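Local coordinates for protein glycosyltransferase (Streptomyces halstedii, PDB 3WAD) that is a glycosyltransferase of the GT-B fold, built from two Rossmann-like domains that face each other across a cleft, at residues A34-N39 with N55-M60; E104-S109 with D130-A135; N271-I276 with D370-Q375; L337-W342 with T362-L367. All blocks are in the same frame, centred on the assembly; numbering follows the deposited sequence.

Contact 1: residues A34-N39 with N55-M60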
loop_
_atom_site.group_PDB
_atom_site.type_symbol
_atom_site.label_atom_id
_atom_site.label_comp_id
_atom_site.label_asym_id
_atom_site.label_seq_id
_atom_site.Cartn_x
_atom_site.Cartn_y
_atom_site.Cartn_z
ATOM N N ALA B 34 -1.057 12.776 -6.456
ATOM C CA ALA B 34 -1.757 14.047 -6.473
ATOM C C ALA B 34 -3.059 13.788 -7.165
ATOM O O ALA B 34 -3.060 13.197 -8.252
ATOM C CB ALA B 34 -0.907 15.118 -7.276
ATOM N N SER B 35 -4.156 14.286 -6.588
ATOM C CA SER B 35 -5.474 14.123 -7.160
ATOM C C SER B 35 -6.353 15.194 -6.535
ATOM O O SER B 35 -5.916 15.890 -5.558
ATOM C CB SER B 35 -5.970 12.677 -6.891
ATOM O OG SER B 35 -7.152 12.310 -7.598
ATOM N N HIS B 36 -7.545 15.398 -7.088
ATOM C CA HIS B 36 -8.540 16.286 -6.450
ATOM C C HIS B 36 -8.845 15.879 -5.005
ATOM O O HIS B 36 -8.660 14.729 -4.617
ATOM C CB HIS B 36 -9.847 16.395 -7.251
ATOM C CG HIS B 36 -9.654 16.584 -8.735
ATOM N ND1 HIS B 36 -9.330 15.546 -9.582
ATOM C CD2 HIS B 36 -9.795 17.682 -9.526
ATOM C CE1 HIS B 36 -9.268 15.986 -10.823
ATOM N NE2 HIS B 36 -9.559 17.276 -10.823
ATOM N N PRO B 37 -9.285 16.852 -4.193
ATOM C CA PRO B 37 -9.516 16.604 -2.747
ATOM C C PRO B 37 -10.461 15.445 -2.487
ATOM O O PRO B 37 -10.228 14.659 -1.531
ATOM C CB PRO B 37 -10.097 17.934 -2.245
ATOM C CG PRO B 37 -9.566 18.986 -3.203
ATOM C CD PRO B 37 -9.355 18.284 -4.539
ATOM N N ASP B 38 -11.472 15.270 -3.352
ATOM C CA ASP B 38 -12.392 14.169 -3.184
ATOM C C ASP B 38 -11.786 12.793 -3.431
ATOM O O ASP B 38 -12.454 11.790 -3.210
ATOM C CB ASP B 38 -13.735 14.346 -3.989
ATOM C CG ASP B 38 -13.537 14.655 -5.458
ATOM O OD1 ASP B 38 -12.545 15.304 -5.873
ATOM O OD2 ASP B 38 -14.410 14.236 -6.236
ATOM N N ASN B 39 -10.538 12.710 -3.894
ATOM C CA ASN B 39 -9.951 11.378 -4.046
ATOM C C ASN B 39 -9.033 11.104 -2.850
ATOM O O ASN B 39 -8.468 10.052 -2.778
ATOM C CB ASN B 39 -9.126 11.242 -5.361
ATOM C CG ASN B 39 -9.077 9.808 -5.902
ATOM O OD1 ASN B 39 -9.884 8.972 -5.562
ATOM N ND2 ASN B 39 -8.128 9.553 -6.804
ATOM N N ASN B 55 -9.929 21.678 -7.009
ATOM C CA ASN B 55 -11.188 21.640 -6.222
ATOM C C ASN B 55 -11.793 20.290 -6.445
ATOM O O ASN B 55 -11.369 19.625 -7.402
ATOM C CB ASN B 55 -12.174 22.726 -6.659
ATOM C CG ASN B 55 -11.568 24.172 -6.559
ATOM O OD1 ASN B 55 -11.532 24.922 -7.547
ATOM N ND2 ASN B 55 -11.111 24.546 -5.375
ATOM N N ASP B 56 -12.712 19.867 -5.565
ATOM C CA ASP B 56 -13.385 18.574 -5.729
ATOM C C ASP B 56 -13.827 18.461 -7.189
ATOM O O ASP B 56 -14.394 19.423 -7.755
ATOM C CB ASP B 56 -14.658 18.462 -4.852
ATOM C CG ASP B 56 -14.353 18.205 -3.319
ATOM O OD1 ASP B 56 -13.176 18.116 -2.851
ATOM O OD2 ASP B 56 -15.330 18.079 -2.560
ATOM N N LEU B 57 -13.589 17.297 -7.787
ATOM C CA LEU B 57 -14.075 17.030 -9.135
ATOM C C LEU B 57 -15.546 16.617 -9.099
ATOM O O LEU B 57 -16.346 17.110 -9.906
ATOM C CB LEU B 57 -13.228 15.957 -9.874
ATOM C CG LEU B 57 -13.706 15.512 -11.266
ATOM C CD1 LEU B 57 -13.599 16.766 -12.175
ATOM C CD2 LEU B 57 -12.846 14.357 -11.828
ATOM N N ASN B 58 -15.879 15.690 -8.198
ATOM C CA ASN B 58 -17.229 15.090 -8.090
ATOM C C ASN B 58 -17.744 14.472 -9.374
ATOM O O ASN B 58 -18.885 14.751 -9.719
ATOM C CB ASN B 58 -18.203 16.169 -7.594
ATOM C CG ASN B 58 -17.898 16.566 -6.180
ATOM O OD1 ASN B 58 -17.747 17.746 -5.875
ATOM N ND2 ASN B 58 -17.698 15.558 -5.304
ATOM N N ILE B 59 -16.949 13.616 -10.052
ATOM C CA ILE B 59 -17.206 13.275 -11.491
ATOM C C ILE B 59 -18.436 12.424 -11.599
ATOM O O ILE B 59 -18.877 12.111 -12.729
ATOM C CB ILE B 59 -16.150 12.353 -12.300
ATOM C CG1 ILE B 59 -15.164 11.567 -11.429
ATOM C CG2 ILE B 59 -15.680 12.971 -13.646
ATOM C CD1 ILE B 59 -15.679 10.211 -10.958
ATOM N N MET B 60 -18.946 11.988 -10.451
ATOM C CA MET B 60 -20.143 11.163 -10.466
ATOM C C MET B 60 -21.524 11.889 -10.564
ATOM O O MET B 60 -22.426 11.382 -11.244
ATOM C CB MET B 60 -20.099 10.148 -9.343
ATOM C CG MET B 60 -20.119 8.750 -9.874
ATOM S SD MET B 60 -21.551 7.902 -9.138
ATOM C CE MET B 60 -23.020 8.709 -9.855
HETATM O O HOH W 1 -14.658 12.684 -8.391
#
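The tight half of this contact is built on H36, just after strand 30-35. Its imidazole lies flat against L57, with L57 CB 3.8 Å from the ring centroid and almost straight above it. This is a CH-pi contact. At the ring edge, near its plane, N55 O comes to 3.3 Å from H36 CD2. F8 touches both H36 and L57, and H36 ND1 has a weak hydrogen bond with A9 N. The contact ties the turn after strand 30-35 to the loop after strand 49-52, the outermost strand of the N-terminal parallel sheet within this chain.

The solvent side is looser and polar. D38 CG sits in the crowded position between its own backbone N and carbonyl carbon (chi1 52°). This aims the carboxylate at two successive amides. L57 N donates to D38 OD1 at 3.0 Å (159°), and N58 N donates to D38 OD2 at 2.8 Å (155°). Both arrive from above the carboxylate plane. Water 1 donates to D38 OD2 at 2.7 Å and accepts from I59 N at 3.0 Å. Exposed D56 crosses P37 obliquely, and its OD1 lies 4.2 Å from D38 OD1, a pair of like charges. Two direct amide donors and a water probably favour the ionised form of D38 and offset the nearby charge of D56.

Contact 2: residues E104-S109 with D130-A135; sequences EYMADS and DALTYA
The Y134 ring turns away from 104-109 and meets other aromatic rings: W129 edge-to-face, and W183 with the planes about 60° apart. Its OH is hydrogen-bonded to V200 O. The second flat group is the D130 carboxylate. T133 OG1 donates to D130 OD2 at 2.8 Å and L132 N donates to the same oxygen at 2.9 Å, both from above the carboxylate plane. The L132 bond makes an Asx turn. It lies within a type I turn from D130 to T133, where T133 N bonds D130 O at 2.7 Å. D130 OD1 is held by H13 ND1.

The meeting with 104-109 is apolar and has no hydrogen bond across it. The M106 chain bends at chi3 (59°), and its CE touches L132 CB at 3.9 Å, the two side chains crossing obliquely. A107 CB points into the backbone turn that leads to helix 135-141. It lies 4.0 Å from A135 CB and 3.8 Å from A135 N.

The contact joins the end of helix 89-106 to the link between strand 126-130 and helix 135-141. M111 of helix 109-122 packs on T133 and A135, while Y134 rests on helix 179-188.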
loop_
_atom_site.group_PDB
_atom_site.type_symbol
_atom_site.label_atom_id
_atom_site.label_comp_id
_atom_site.label_asym_id
_atom_site.label_seq_id
_atom_site.Cartn_x
_atom_site.Cartn_y
_atom_site.Cartn_z
ATOM N N GLU B 104 -10.205 18.609 -20.069
ATOM C CA GLU B 104 -9.924 19.843 -19.389
ATOM C C GLU B 104 -10.731 19.969 -18.110
ATOM O O GLU B 104 -10.179 20.354 -17.054
ATOM C CB GLU B 104 -10.161 21.062 -20.278
ATOM C CG GLU B 104 -9.967 22.383 -19.465
ATOM C CD GLU B 104 -8.516 22.673 -19.136
ATOM O OE1 GLU B 104 -7.552 21.964 -19.614
ATOM O OE2 GLU B 104 -8.338 23.636 -18.329
ATOM N N TYR B 105 -12.040 19.702 -18.226
ATOM C CA TYR B 105 -12.954 19.660 -17.085
ATOM C C TYR B 105 -12.430 18.735 -15.955
ATOM O O TYR B 105 -12.567 19.054 -14.784
ATOM C CB TYR B 105 -14.309 19.120 -17.574
ATOM C CG TYR B 105 -15.362 19.120 -16.519
ATOM C CD1 TYR B 105 -16.272 20.186 -16.414
ATOM C CD2 TYR B 105 -15.477 18.048 -15.650
ATOM C CE1 TYR B 105 -17.276 20.179 -15.433
ATOM C CE2 TYR B 105 -16.453 18.038 -14.645
ATOM C CZ TYR B 105 -17.334 19.102 -14.555
ATOM O OH TYR B 105 -18.303 19.058 -13.626
ATOM N N MET B 106 -11.887 17.588 -16.334
ATOM C CA MET B 106 -11.380 16.566 -15.424
ATOM C C MET B 106 -10.024 16.894 -14.775
ATOM O O MET B 106 -9.666 16.224 -13.788
ATOM C CB MET B 106 -11.255 15.200 -16.148
ATOM C CG MET B 106 -12.601 14.559 -16.309
ATOM S SD MET B 106 -12.584 13.381 -17.675
ATOM C CE MET B 106 -11.298 12.241 -17.158
ATOM N N ALA B 107 -9.263 17.842 -15.348
ATOM C CA ALA B 107 -7.989 18.339 -14.769
ATOM C C ALA B 107 -7.832 19.820 -15.130
ATOM O O ALA B 107 -7.109 20.199 -16.075
ATOM C CB ALA B 107 -6.758 17.484 -15.223
ATOM N N ASP B 108 -8.566 20.600 -14.347
ATOM C CA ASP B 108 -8.687 22.014 -14.276
ATOM C C ASP B 108 -7.509 22.918 -14.405
ATOM O O ASP B 108 -6.454 22.547 -14.036
ATOM C CB ASP B 108 -9.194 22.372 -12.792
ATOM C CG ASP B 108 -10.510 22.759 -12.901
ATOM O OD1 ASP B 108 -10.722 22.705 -14.173
ATOM O OD2 ASP B 108 -11.308 22.951 -11.970
ATOM N N SER B 109 -7.768 24.164 -14.784
ATOM C CA SER B 109 -6.706 25.194 -14.674
ATOM C C SER B 109 -6.264 25.351 -13.202
ATOM O O SER B 109 -5.062 25.562 -12.948
ATOM C CB SER B 109 -7.174 26.516 -15.236
ATOM O OG SER B 109 -8.098 27.058 -14.355
ATOM N N ASP B 130 -1.866 9.111 -14.976
ATOM C CA ASP B 130 -3.041 8.444 -15.579
ATOM C C ASP B 130 -3.410 9.069 -16.934
ATOM O O ASP B 130 -3.473 10.290 -17.043
ATOM C CB ASP B 130 -4.198 8.583 -14.625
ATOM C CG ASP B 130 -5.567 8.335 -15.322
ATOM O OD1 ASP B 130 -5.974 7.185 -15.290
ATOM O OD2 ASP B 130 -6.193 9.297 -15.870
ATOM N N ALA B 131 -3.689 8.214 -17.940
ATOM C CA ALA B 131 -3.753 8.659 -19.339
ATOM C C ALA B 131 -4.849 9.712 -19.608
ATOM O O ALA B 131 -4.831 10.412 -20.625
ATOM C CB ALA B 131 -3.878 7.456 -20.276
ATOM N N LEU B 132 -5.816 9.812 -18.699
ATOM C CA LEU B 132 -6.869 10.798 -18.813
ATOM C C LEU B 132 -6.575 12.058 -18.025
ATOM O O LEU B 132 -7.456 12.927 -17.934
ATOM C CB LEU B 132 -8.203 10.190 -18.338
ATOM C CG LEU B 132 -8.700 9.031 -19.205
ATOM C CD1 LEU B 132 -10.216 8.701 -18.916
ATOM C CD2 LEU B 132 -8.535 9.299 -20.677
ATOM N N THR B 133 -5.396 12.142 -17.389
ATOM C CA THR B 133 -5.155 13.259 -16.473
ATOM C C THR B 133 -4.101 14.299 -17.010
ATOM O O THR B 133 -2.925 14.263 -16.615
ATOM C CB THR B 133 -4.715 12.683 -15.048
ATOM O OG1 THR B 133 -5.735 11.763 -14.586
ATOM C CG2 THR B 133 -4.621 13.844 -14.032
ATOM N N TYR B 134 -4.531 15.221 -17.834
ATOM C CA TYR B 134 -3.593 16.053 -18.621
ATOM C C TYR B 134 -2.930 17.213 -17.865
ATOM O O TYR B 134 -2.136 17.968 -18.441
ATOM C CB TYR B 134 -4.238 16.533 -19.953
ATOM C CG TYR B 134 -4.089 15.468 -21.038
ATOM C CD1 TYR B 134 -5.012 14.401 -21.163
ATOM C CD2 TYR B 134 -2.951 15.455 -21.856
ATOM C CE1 TYR B 134 -4.833 13.416 -22.120
ATOM C CE2 TYR B 134 -2.777 14.499 -22.809
ATOM C CZ TYR B 134 -3.713 13.473 -22.939
ATOM O OH TYR B 134 -3.457 12.523 -23.915
ATOM N N ALA B 135 -3.234 17.381 -16.588
ATOM C CA ALA B 135 -2.315 18.142 -15.753
ATOM C C ALA B 135 -0.875 17.536 -15.622
ATOM O O ALA B 135 0.140 18.276 -15.568
ATOM C CB ALA B 135 -2.967 18.360 -14.369
#

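Contact 3: residues N271-I276 with D370-Q375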
loop_
_atom_site.group_PDB
_atom_site.type_symbol
_atom_site.label_atom_id
_atom_site.label_comp_id
_atom_site.label_asym_id
_atom_site.label_seq_id
_atom_site.Cartn_x
_atom_site.Cartn_y
_atom_site.Cartn_z
ATOM N N ASN B 271 -32.353 -16.685 -12.408
ATOM C CA ASN B 271 -32.761 -18.110 -12.396
ATOM C C ASN B 271 -32.071 -18.909 -13.477
ATOM O O ASN B 271 -31.584 -20.019 -13.209
ATOM C CB ASN B 271 -34.306 -18.257 -12.480
ATOM C CG ASN B 271 -35.008 -17.700 -11.262
ATOM O OD1 ASN B 271 -35.885 -16.859 -11.391
ATOM N ND2 ASN B 271 -34.613 -18.134 -10.071
ATOM N N ALA B 272 -31.970 -18.352 -14.690
ATOM C CA ALA B 272 -31.295 -19.067 -15.789
ATOM C C ALA B 272 -29.793 -19.249 -15.541
ATOM O O ALA B 272 -29.236 -20.369 -15.619
ATOM C CB ALA B 272 -31.519 -18.375 -17.092
ATOM N N VAL B 273 -29.140 -18.130 -15.239
ATOM C CA VAL B 273 -27.731 -18.098 -14.946
ATOM C C VAL B 273 -27.401 -19.062 -13.812
ATOM O O VAL B 273 -26.409 -19.808 -13.899
ATOM C CB VAL B 273 -27.289 -16.651 -14.627
ATOM C CG1 VAL B 273 -25.858 -16.636 -14.323
ATOM C CG2 VAL B 273 -27.543 -15.773 -15.837
ATOM N N ALA B 274 -28.255 -19.135 -12.789
ATOM C CA ALA B 274 -28.001 -20.109 -11.713
ATOM C C ALA B 274 -28.247 -21.597 -12.083
ATOM O O ALA B 274 -27.854 -22.507 -11.365
ATOM C CB ALA B 274 -28.792 -19.723 -10.447
ATOM N N ASP B 275 -28.893 -21.855 -13.210
ATOM C CA ASP B 275 -29.311 -23.232 -13.518
ATOM C C ASP B 275 -28.154 -24.019 -14.153
ATOM O O ASP B 275 -28.168 -24.382 -15.316
ATOM C CB ASP B 275 -30.600 -23.184 -14.348
ATOM C CG ASP B 275 -31.189 -24.555 -14.630
ATOM O OD1 ASP B 275 -30.923 -25.513 -13.846
ATOM O OD2 ASP B 275 -31.864 -24.659 -15.697
ATOM N N ILE B 276 -27.124 -24.264 -13.356
ATOM C CA ILE B 276 -25.866 -24.788 -13.831
ATOM C C ILE B 276 -25.253 -25.641 -12.733
ATOM O O ILE B 276 -25.622 -25.559 -11.581
ATOM C CB ILE B 276 -24.870 -23.591 -14.150
ATOM C CG1 ILE B 276 -24.504 -22.827 -12.854
ATOM C CG2 ILE B 276 -25.490 -22.637 -15.204
ATOM C CD1 ILE B 276 -23.071 -22.463 -12.748
ATOM N N ASP B 370 -31.414 -17.451 -21.419
ATOM C CA ASP B 370 -31.041 -18.727 -21.956
ATOM C C ASP B 370 -29.658 -18.731 -22.602
ATOM O O ASP B 370 -28.898 -19.689 -22.389
ATOM C CB ASP B 370 -32.093 -19.210 -22.950
ATOM C CG ASP B 370 -33.316 -19.806 -22.263
ATOM O OD1 ASP B 370 -33.515 -19.596 -21.041
ATOM O OD2 ASP B 370 -34.096 -20.488 -22.982
ATOM N N ARG B 371 -29.362 -17.680 -23.375
ATOM C CA ARG B 371 -28.027 -17.474 -23.954
ATOM C C ARG B 371 -26.911 -17.395 -22.925
ATOM O O ARG B 371 -25.887 -18.081 -23.097
ATOM C CB ARG B 371 -27.981 -16.276 -24.886
ATOM C CG ARG B 371 -28.676 -16.590 -26.143
ATOM C CD ARG B 371 -28.546 -15.485 -27.175
ATOM N NE ARG B 371 -29.860 -15.269 -27.785
ATOM C CZ ARG B 371 -30.165 -14.353 -28.715
ATOM N NH1 ARG B 371 -29.241 -13.524 -29.199
ATOM N NH2 ARG B 371 -31.425 -14.272 -29.173
ATOM N N LEU B 372 -27.094 -16.632 -21.855
ATOM C CA LEU B 372 -26.074 -16.605 -20.767
ATOM C C LEU B 372 -25.880 -17.962 -20.119
ATOM O O LEU B 372 -24.760 -18.431 -19.951
ATOM C CB LEU B 372 -26.457 -15.654 -19.658
ATOM C CG LEU B 372 -26.245 -14.164 -19.769
ATOM C CD1 LEU B 372 -26.687 -13.519 -18.393
ATOM C CD2 LEU B 372 -24.784 -13.776 -20.184
ATOM N N ARG B 373 -26.984 -18.611 -19.745
ATOM C CA ARG B 373 -26.894 -19.888 -19.083
ATOM C C ARG B 373 -26.142 -20.904 -19.945
ATOM O O ARG B 373 -25.157 -21.607 -19.479
ATOM C CB ARG B 373 -28.315 -20.343 -18.747
ATOM C CG ARG B 373 -28.413 -21.655 -18.104
ATOM C CD ARG B 373 -29.806 -22.258 -18.403
ATOM N NE ARG B 373 -29.963 -22.645 -19.806
ATOM C CZ ARG B 373 -31.143 -22.814 -20.419
ATOM N NH1 ARG B 373 -32.300 -22.646 -19.759
ATOM N NH2 ARG B 373 -31.159 -23.167 -21.707
ATOM N N ASP B 374 -26.531 -20.959 -21.229
ATOM C CA ASP B 374 -25.904 -21.922 -22.152
ATOM C C ASP B 374 -24.418 -21.669 -22.271
ATOM O O ASP B 374 -23.613 -22.599 -22.211
ATOM C CB ASP B 374 -26.546 -21.882 -23.535
ATOM C CG ASP B 374 -27.944 -22.470 -23.528
ATOM O OD1 ASP B 374 -28.287 -23.138 -22.522
ATOM O OD2 ASP B 374 -28.707 -22.201 -24.514
ATOM N N GLN B 375 -24.027 -20.403 -22.435
ATOM C CA GLN B 375 -22.578 -20.073 -22.464
ATOM C C GLN B 375 -21.876 -20.497 -21.161
ATOM O O GLN B 375 -20.821 -21.147 -21.182
ATOM C CB GLN B 375 -22.431 -18.597 -22.779
ATOM C CG GLN B 375 -22.777 -18.262 -24.215
ATOM C CD GLN B 375 -22.436 -16.798 -24.575
ATOM O OE1 GLN B 375 -22.590 -15.901 -23.770
ATOM N NE2 GLN B 375 -21.976 -16.575 -25.761
HETATM O O HOH W 2 -32.886 -22.648 -17.078
#
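D374 OD1 is the best-held polar atom, gripped by two nitrogens of R373. R373 NE reaches D374 OD1 at 3.2 Å and R373 NH2 reaches the same oxygen at 3.0 Å. This is a side-on salt bridge with the oxygen in the guanidinium plane. NH2 uses the syn lone pair of OD1, whereas NE comes from above the carboxylate plane. R373 NH1 also pairs with D370 OD1 at 3.5 Å, by charge alone, because that oxygen lies well out of the guanidinium plane. D370 CB sits over one guanidinium face, toward its rim.

The long R373 chain links its own helix, 369-381, to the end of helix 266-274. CG is anti to the backbone N (chi1 178°), and the chain bends at chi3 (70°). Its methylenes run over that helix end, with R373 CG only 2.9 Å from A272 O, a very close approach. A272 O also accepts the backbone bond from D275 N. On the buried side, V273 CG2 meets L372 CD1 at 3.5 Å, and L372 goes on to touch L337 and V339.

Water 2 joins the charged ends: it donates to D275 OD2 at 2.6 Å and accepts from R373 NH1 at 2.7 Å. D275 OD2 also forms a salt bridge with R377. R373 thus sits among three acidic groups, which probably stabilise its charge and ease the closeness of R377, while carbon contacts and a water join the helices.

Contact 4: residues L337-W342 with T362-L367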
loop_
_atom_site.group_PDB
_atom_site.type_symbol
_atom_site.label_atom_id
_atom_site.label_comp_id
_atom_site.label_asym_id
_atom_site.label_seq_id
_atom_site.Cartn_x
_atom_site.Cartn_y
_atom_site.Cartn_z
ATOM N N LEU B 337 -17.218 -15.181 -19.124
ATOM C CA LEU B 337 -18.335 -14.849 -19.962
ATOM C C LEU B 337 -18.470 -13.342 -19.893
ATOM O O LEU B 337 -18.648 -12.776 -18.812
ATOM C CB LEU B 337 -19.595 -15.660 -19.532
ATOM C CG LEU B 337 -21.042 -15.420 -19.946
ATOM C CD1 LEU B 337 -21.222 -14.762 -21.265
ATOM C CD2 LEU B 337 -21.965 -16.682 -19.686
ATOM N N ILE B 338 -18.278 -12.708 -21.036
ATOM C CA ILE B 338 -18.179 -11.250 -21.123
ATOM C C ILE B 338 -19.437 -10.724 -21.741
ATOM O O ILE B 338 -19.831 -11.167 -22.800
ATOM C CB ILE B 338 -16.891 -10.792 -21.947
ATOM C CG1 ILE B 338 -15.624 -11.367 -21.306
ATOM C CG2 ILE B 338 -16.753 -9.234 -21.961
ATOM C CD1 ILE B 338 -14.385 -11.406 -22.217
ATOM N N VAL B 339 -20.097 -9.817 -21.058
ATOM C CA VAL B 339 -21.180 -9.077 -21.638
ATOM C C VAL B 339 -20.659 -7.616 -21.809
ATOM O O VAL B 339 -20.811 -6.801 -20.899
ATOM C CB VAL B 339 -22.450 -9.118 -20.739
ATOM C CG1 VAL B 339 -23.596 -8.215 -21.330
ATOM C CG2 VAL B 339 -22.970 -10.534 -20.606
ATOM N N PRO B 340 -20.048 -7.285 -22.978
ATOM C CA PRO B 340 -19.240 -6.036 -22.966
ATOM C C PRO B 340 -20.039 -4.761 -22.747
ATOM O O PRO B 340 -21.115 -4.558 -23.294
ATOM C CB PRO B 340 -18.553 -6.000 -24.334
ATOM C CG PRO B 340 -18.675 -7.419 -24.937
ATOM C CD PRO B 340 -19.763 -8.156 -24.142
ATOM N N ASN B 341 -19.491 -3.903 -21.914
ATOM C CA ASN B 341 -19.986 -2.592 -21.818
ATOM C C ASN B 341 -19.272 -1.819 -22.944
ATOM O O ASN B 341 -18.580 -2.412 -23.751
ATOM C CB ASN B 341 -19.700 -2.057 -20.421
ATOM C CG ASN B 341 -20.517 -0.835 -20.103
ATOM O OD1 ASN B 341 -20.780 -0.586 -18.940
ATOM N ND2 ASN B 341 -20.932 -0.046 -21.145
ATOM N N TRP B 342 -19.471 -0.528 -23.060
ATOM C CA TRP B 342 -18.748 0.191 -24.106
ATOM C C TRP B 342 -18.135 1.427 -23.506
ATOM O O TRP B 342 -18.049 2.417 -24.169
ATOM C CB TRP B 342 -19.681 0.534 -25.274
ATOM C CG TRP B 342 -21.038 1.065 -24.803
ATOM C CD1 TRP B 342 -21.355 2.383 -24.457
ATOM C CD2 TRP B 342 -22.252 0.295 -24.595
ATOM N NE1 TRP B 342 -22.671 2.461 -24.048
ATOM C CE2 TRP B 342 -23.253 1.211 -24.125
ATOM C CE3 TRP B 342 -22.594 -1.076 -24.758
ATOM C CZ2 TRP B 342 -24.587 0.791 -23.818
ATOM C CZ3 TRP B 342 -23.915 -1.497 -24.443
ATOM C CH2 TRP B 342 -24.895 -0.557 -23.983
ATOM N N THR B 362 -21.510 -12.501 -25.020
ATOM C CA THR B 362 -22.837 -12.084 -25.502
ATOM C C THR B 362 -22.998 -10.587 -25.519
ATOM O O THR B 362 -23.007 -9.982 -24.473
ATOM C CB THR B 362 -23.998 -12.700 -24.654
ATOM O OG1 THR B 362 -23.886 -14.115 -24.723
ATOM C CG2 THR B 362 -25.343 -12.284 -25.237
ATOM N N GLU B 363 -23.154 -9.972 -26.682
ATOM C CA GLU B 363 -23.370 -8.513 -26.690
ATOM C C GLU B 363 -24.645 -8.146 -26.001
ATOM O O GLU B 363 -25.573 -8.938 -25.972
ATOM C CB GLU B 363 -23.444 -7.978 -28.089
ATOM C CG GLU B 363 -22.278 -8.328 -28.948
ATOM C CD GLU B 363 -21.003 -7.510 -28.630
ATOM O OE1 GLU B 363 -21.060 -6.478 -27.899
ATOM O OE2 GLU B 363 -19.921 -7.903 -29.141
ATOM N N VAL B 364 -24.706 -6.939 -25.476
ATOM C CA VAL B 364 -25.911 -6.450 -24.835
ATOM C C VAL B 364 -27.185 -6.688 -25.699
ATOM O O VAL B 364 -28.088 -7.400 -25.242
ATOM C CB VAL B 364 -25.755 -4.978 -24.370
ATOM C CG1 VAL B 364 -27.060 -4.379 -23.959
ATOM C CG2 VAL B 364 -24.837 -4.929 -23.154
ATOM N N PRO B 365 -27.260 -6.134 -26.942
ATOM C CA PRO B 365 -28.452 -6.418 -27.782
ATOM C C PRO B 365 -28.862 -7.907 -27.988
ATOM O O PRO B 365 -30.007 -8.149 -28.386
ATOM C CB PRO B 365 -28.093 -5.770 -29.144
ATOM C CG PRO B 365 -26.633 -5.422 -29.070
ATOM C CD PRO B 365 -26.340 -5.201 -27.617
ATOM N N ASP B 366 -27.965 -8.881 -27.750
ATOM C CA ASP B 366 -28.246 -10.348 -27.874
ATOM C C ASP B 366 -28.467 -11.080 -26.558
ATOM O O ASP B 366 -28.452 -12.314 -26.498
ATOM C CB ASP B 366 -27.078 -11.073 -28.553
ATOM C CG ASP B 366 -26.785 -10.561 -29.922
ATOM O OD1 ASP B 366 -27.669 -9.977 -30.601
ATOM O OD2 ASP B 366 -25.638 -10.733 -30.327
ATOM N N LEU B 367 -28.635 -10.320 -25.492
ATOM C CA LEU B 367 -28.695 -10.863 -24.173
ATOM C C LEU B 367 -30.035 -11.549 -23.978
ATOM O O LEU B 367 -31.039 -10.891 -24.069
ATOM C CB LEU B 367 -28.642 -9.664 -23.246
ATOM C CG LEU B 367 -28.157 -9.787 -21.843
ATOM C CD1 LEU B 367 -26.968 -10.721 -21.843
ATOM C CD2 LEU B 367 -27.791 -8.333 -21.431
HETATM O O HOH W 3 -22.434 -5.340 -25.663
#
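One direct hydrogen bond crosses the contact. T362 N donates to I338 O at 3.1 Å (150°), and it comes nearly along the C=O axis. Water 3 makes a second, three-way polar link. It donates to P340 O at 2.8 Å and to E363 OE1 at 2.9 Å, and it accepts from V364 N at 2.8 Å. The bent E363 chain (chi2 -75°) curls OE1 back to this water and brings it up to P340 CG, the two side chains crossing at about a right angle.

A weaker polar contact is the CA-H...O approach of V339 CA to T362 O, at 3.5 Å. T362 O is buried and has no hydrogen-bond partner in the model. T362 OG1, by contrast, is bonded to Q375 OE1.

The direct bond, from T362 just past strand 359-361 to I338 at the end of strand 336-338, extends the pairing of these parallel strands. They are joined through helix 346-355 as a beta-alpha-beta crossover in the Rossmann-like C-terminal half.

The apolar contacts fan out from V339 and V364, whose side chains cross at about a right angle. V339 CG1 lies 4.0 Å from V364 CG2. The other V339 branch, CG2, turns to L367 CD1 at 4.2 Å. V364 CB comes to the edge of the W342 ring, in its plane, and V364 CG2 lies 3.8 Å from W342 CZ3. W342 also touches N80, and V339 packs on L372 of helix 369-381.

Contacts 1 and 2 belong to the N-terminal half, and contacts 3 and 4 to the C-terminal half. Each half has its own parallel sheet. Contacts 1 and 2 follow one another along the chain. Their centres are 11 Å apart and they touch, for example where L57 meets Y105 and M106. Contact 4 is nested in the loop closed by contact 3. Their centres are 14 Å apart, and helix 369-381 joins them through L372 and Q375. No contact of one half touches a contact of the other; the nearest atoms of contacts 2 and 4 are about 11 Å apart. Each contact therefore ties parts of a single half together, as expected for the two-domain GT-B fold.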